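Local coordinates for protein alpha-galactosidase (Lactobacillus brevis, PDB 3MI6) that probably hydrolyses terminal, non-reducing alpha-D-galactose residues in alpha-D-galactosides such as galactose oligosaccharides and galactomannans, at residues 35-39 / 298-302. Sequence-based numbering, arbitrary orientation.
Sequences YYGPR and LSYTS
Y36 and P38 pack against L298, Y300 and S302 where two antiparallel sheets of the N-terminal beta-sandwich domain of a family 36 glycoside hydrolase meet: strand 31-36 is an outermost strand, within this chain, of a four-stranded sheet, whereas strand 290-301 lies within the nine-stranded one. Across the corner that leads out of the first strand, Y35 OH donates to P38 O, on a lone pair in the carbonyl plane (C=O...donor 128°). With CG anti to the backbone N (chi1 -174°), the Y36 side chain extends to the second strand, and its OH stops 3.3 Å from S299 N at an angle too poor for a hydrogen bond. The same ring reaches L298 through CE2, 4.1 Å from CD2, and Y300 through CZ, 4.2 Å from CB. Outside the two segments, Y21 and F248 also meet the Y36 ring, and F248 meets that of Y300 as well. The chain turns at G37, and G37 C lies 4.2 Å above one face of the Y300 ring, displaced toward the rim. P38 then brings CD to 3.7 Å from Y300 CZ, the pyrrolidine approaching the phenol end obliquely. Replacing Y300 by an alanine would probably open a gap beside G37 and P38 and leave S302 OG without its phenol partner. N709 of a second subunit packs on Y35 and P38. The last link lies within 298-302: Y300 OH and S302 OG share a hydrogen bond of 2.7 Å, and P38 CG rests 3.5 Å from that same OH.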
ATOM      1  N   TYR D  35      -8.786 -30.623  -1.491  1.00 33.43           N
ATOM      2  CA  TYR D  35      -7.752 -29.903  -0.770  1.00 35.56           C
ATOM      3  C   TYR D  35      -6.362 -30.039  -1.389  1.00 35.38           C
ATOM      4  O   TYR D  35      -5.966 -31.121  -1.819  1.00 35.05           O
ATOM      5  CB  TYR D  35      -7.715 -30.377   0.683  1.00 33.75           C
ATOM      6  CG  TYR D  35      -6.482 -29.924   1.405  1.00 35.66           C
ATOM      7  CD1 TYR D  35      -6.421 -28.663   2.004  1.00 37.34           C
ATOM      8  CD2 TYR D  35      -5.365 -30.742   1.483  1.00 33.60           C
ATOM      9  CE1 TYR D  35      -5.268 -28.240   2.672  1.00 33.86           C
ATOM     10  CE2 TYR D  35      -4.224 -30.329   2.133  1.00 35.46           C
ATOM     11  CZ  TYR D  35      -4.179 -29.081   2.722  1.00 35.45           C
ATOM     12  OH  TYR D  35      -3.037 -28.690   3.370  1.00 37.01           O
ATOM     13  N   TYR D  36      -5.624 -28.937  -1.430  1.00 34.20           N
ATOM     14  CA  TYR D  36      -4.232 -28.955  -1.887  1.00 33.47           C
ATOM     15  C   TYR D  36      -3.520 -27.969  -0.993  1.00 34.47           C
ATOM     16  O   TYR D  36      -3.919 -26.808  -0.895  1.00 32.74           O
ATOM     17  CB  TYR D  36      -4.116 -28.583  -3.375  1.00 30.23           C
ATOM     18  CG  TYR D  36      -2.721 -28.702  -3.974  1.00 30.34           C
ATOM     19  CD1 TYR D  36      -1.758 -29.532  -3.413  1.00 32.08           C
ATOM     20  CD2 TYR D  36      -2.378 -27.993  -5.122  1.00 29.59           C
ATOM     21  CE1 TYR D  36      -0.474 -29.638  -3.971  1.00 31.19           C
ATOM     22  CE2 TYR D  36      -1.100 -28.087  -5.687  1.00 30.13           C
ATOM     23  CZ  TYR D  36      -0.148 -28.908  -5.109  1.00 30.32           C
ATOM     24  OH  TYR D  36       1.117 -28.992  -5.676  1.00 28.04           O
ATOM     25  N   GLY D  37      -2.504 -28.447  -0.289  1.00 34.92           N
ATOM     26  CA  GLY D  37      -1.895 -27.667   0.771  1.00 35.37           C
ATOM     27  C   GLY D  37      -0.814 -28.480   1.439  1.00 36.58           C
ATOM     28  O   GLY D  37      -0.377 -29.485   0.891  1.00 36.84           O
ATOM     29  N   PRO D  38      -0.356 -28.044   2.623  1.00 39.00           N
ATOM     30  CA  PRO D  38       0.597 -28.897   3.345  1.00 39.27           C
ATOM     31  C   PRO D  38       0.007 -30.300   3.551  1.00 39.44           C
ATOM     32  O   PRO D  38      -1.219 -30.464   3.539  1.00 37.90           O
ATOM     33  CB  PRO D  38       0.763 -28.174   4.686  1.00 38.40           C
ATOM     34  CG  PRO D  38       0.390 -26.757   4.414  1.00 35.20           C
ATOM     35  CD  PRO D  38      -0.637 -26.781   3.335  1.00 36.60           C
ATOM     36  N   ARG D  39       0.866 -31.298   3.732  1.00 39.04           N
ATOM     37  CA  ARG D  39       0.413 -32.671   3.922  1.00 37.75           C
ATOM     38  C   ARG D  39      -0.565 -32.832   5.090  1.00 39.72           C
ATOM     39  O   ARG D  39      -0.369 -32.267   6.172  1.00 41.46           O
ATOM     40  CB  ARG D  39       1.613 -33.597   4.100  1.00 36.78           C
ATOM     41  CG  ARG D  39       1.253 -35.082   4.105  1.00 40.38           C
ATOM     42  CD  ARG D  39       2.446 -35.932   3.655  1.00 39.39           C
ATOM     43  NE  ARG D  39       2.345 -37.343   4.026  1.00 37.64           N
ATOM     44  CZ  ARG D  39       3.398 -38.148   4.103  1.00 39.99           C
ATOM     45  NH1 ARG D  39       4.603 -37.661   3.845  1.00 45.14           N
ATOM     46  NH2 ARG D  39       3.261 -39.422   4.450  1.00 36.30           N
ATOM     47  N   LEU D 298       2.905 -28.804 -11.177  1.00 29.52           N
ATOM     48  CA  LEU D 298       2.331 -28.163  -9.994  1.00 28.77           C
ATOM     49  C   LEU D 298       3.194 -28.395  -8.750  1.00 32.76           C
ATOM     50  O   LEU D 298       3.888 -29.412  -8.630  1.00 33.21           O
ATOM     51  CB  LEU D 298       0.926 -28.680  -9.725  1.00 30.31           C
ATOM     52  CG  LEU D 298      -0.237 -27.799 -10.170  1.00 33.60           C
ATOM     53  CD1 LEU D 298      -0.214 -27.657 -11.689  1.00 36.04           C
ATOM     54  CD2 LEU D 298      -1.567 -28.385  -9.732  1.00 31.53           C
ATOM     55  N   SER D 299       3.150 -27.448  -7.818  1.00 32.70           N
ATOM     56  CA  SER D 299       4.009 -27.503  -6.641  1.00 31.44           C
ATOM     57  C   SER D 299       3.568 -26.531  -5.550  1.00 30.47           C
ATOM     58  O   SER D 299       2.990 -25.471  -5.824  1.00 30.25           O
ATOM     59  CB  SER D 299       5.460 -27.227  -7.034  1.00 29.66           C
ATOM     60  OG  SER D 299       6.336 -27.765  -6.074  1.00 29.08           O
ATOM     61  N   TYR D 300       3.839 -26.913  -4.311  1.00 28.00           N
ATOM     62  CA  TYR D 300       3.522 -26.083  -3.177  1.00 29.68           C
ATOM     63  C   TYR D 300       4.632 -26.205  -2.149  1.00 32.74           C
ATOM     64  O   TYR D 300       5.371 -27.185  -2.133  1.00 32.99           O
ATOM     65  CB  TYR D 300       2.195 -26.485  -2.551  1.00 30.04           C
ATOM     66  CG  TYR D 300       1.955 -25.826  -1.199  1.00 33.26           C
ATOM     67  CD1 TYR D 300       2.542 -26.333  -0.042  1.00 32.78           C
ATOM     68  CD2 TYR D 300       1.144 -24.698  -1.082  1.00 32.38           C
ATOM     69  CE1 TYR D 300       2.343 -25.741   1.185  1.00 33.67           C
ATOM     70  CE2 TYR D 300       0.927 -24.096   0.151  1.00 34.14           C
ATOM     71  CZ  TYR D 300       1.532 -24.624   1.283  1.00 36.63           C
ATOM     72  OH  TYR D 300       1.333 -24.030   2.514  1.00 34.43           O
ATOM     73  N   THR D 301       4.744 -25.188  -1.304  1.00 31.90           N
ATOM     74  CA  THR D 301       5.612 -25.235  -0.141  1.00 32.10           C
ATOM     75  C   THR D 301       5.144 -24.191   0.863  1.00 33.04           C
ATOM     76  O   THR D 301       4.417 -23.269   0.513  1.00 33.46           O
ATOM     77  CB  THR D 301       7.081 -24.974  -0.498  1.00 30.00           C
ATOM     78  OG1 THR D 301       7.861 -25.074   0.689  1.00 30.28           O
ATOM     79  CG2 THR D 301       7.255 -23.598  -1.055  1.00 29.83           C
ATOM     80  N   SER D 302       5.550 -24.344   2.116  1.00 32.58           N
ATOM     81  CA  SER D 302       5.217 -23.365   3.144  1.00 30.84           C
ATOM     82  C   SER D 302       6.499 -22.665   3.546  1.00 30.93           C
ATOM     83  O   SER D 302       6.511 -21.777   4.410  1.00 31.70           O
ATOM     84  CB  SER D 302       4.627 -24.064   4.363  1.00 34.30           C
ATOM     85  OG  SER D 302       3.439 -24.753   4.022  1.00 38.07           O
TER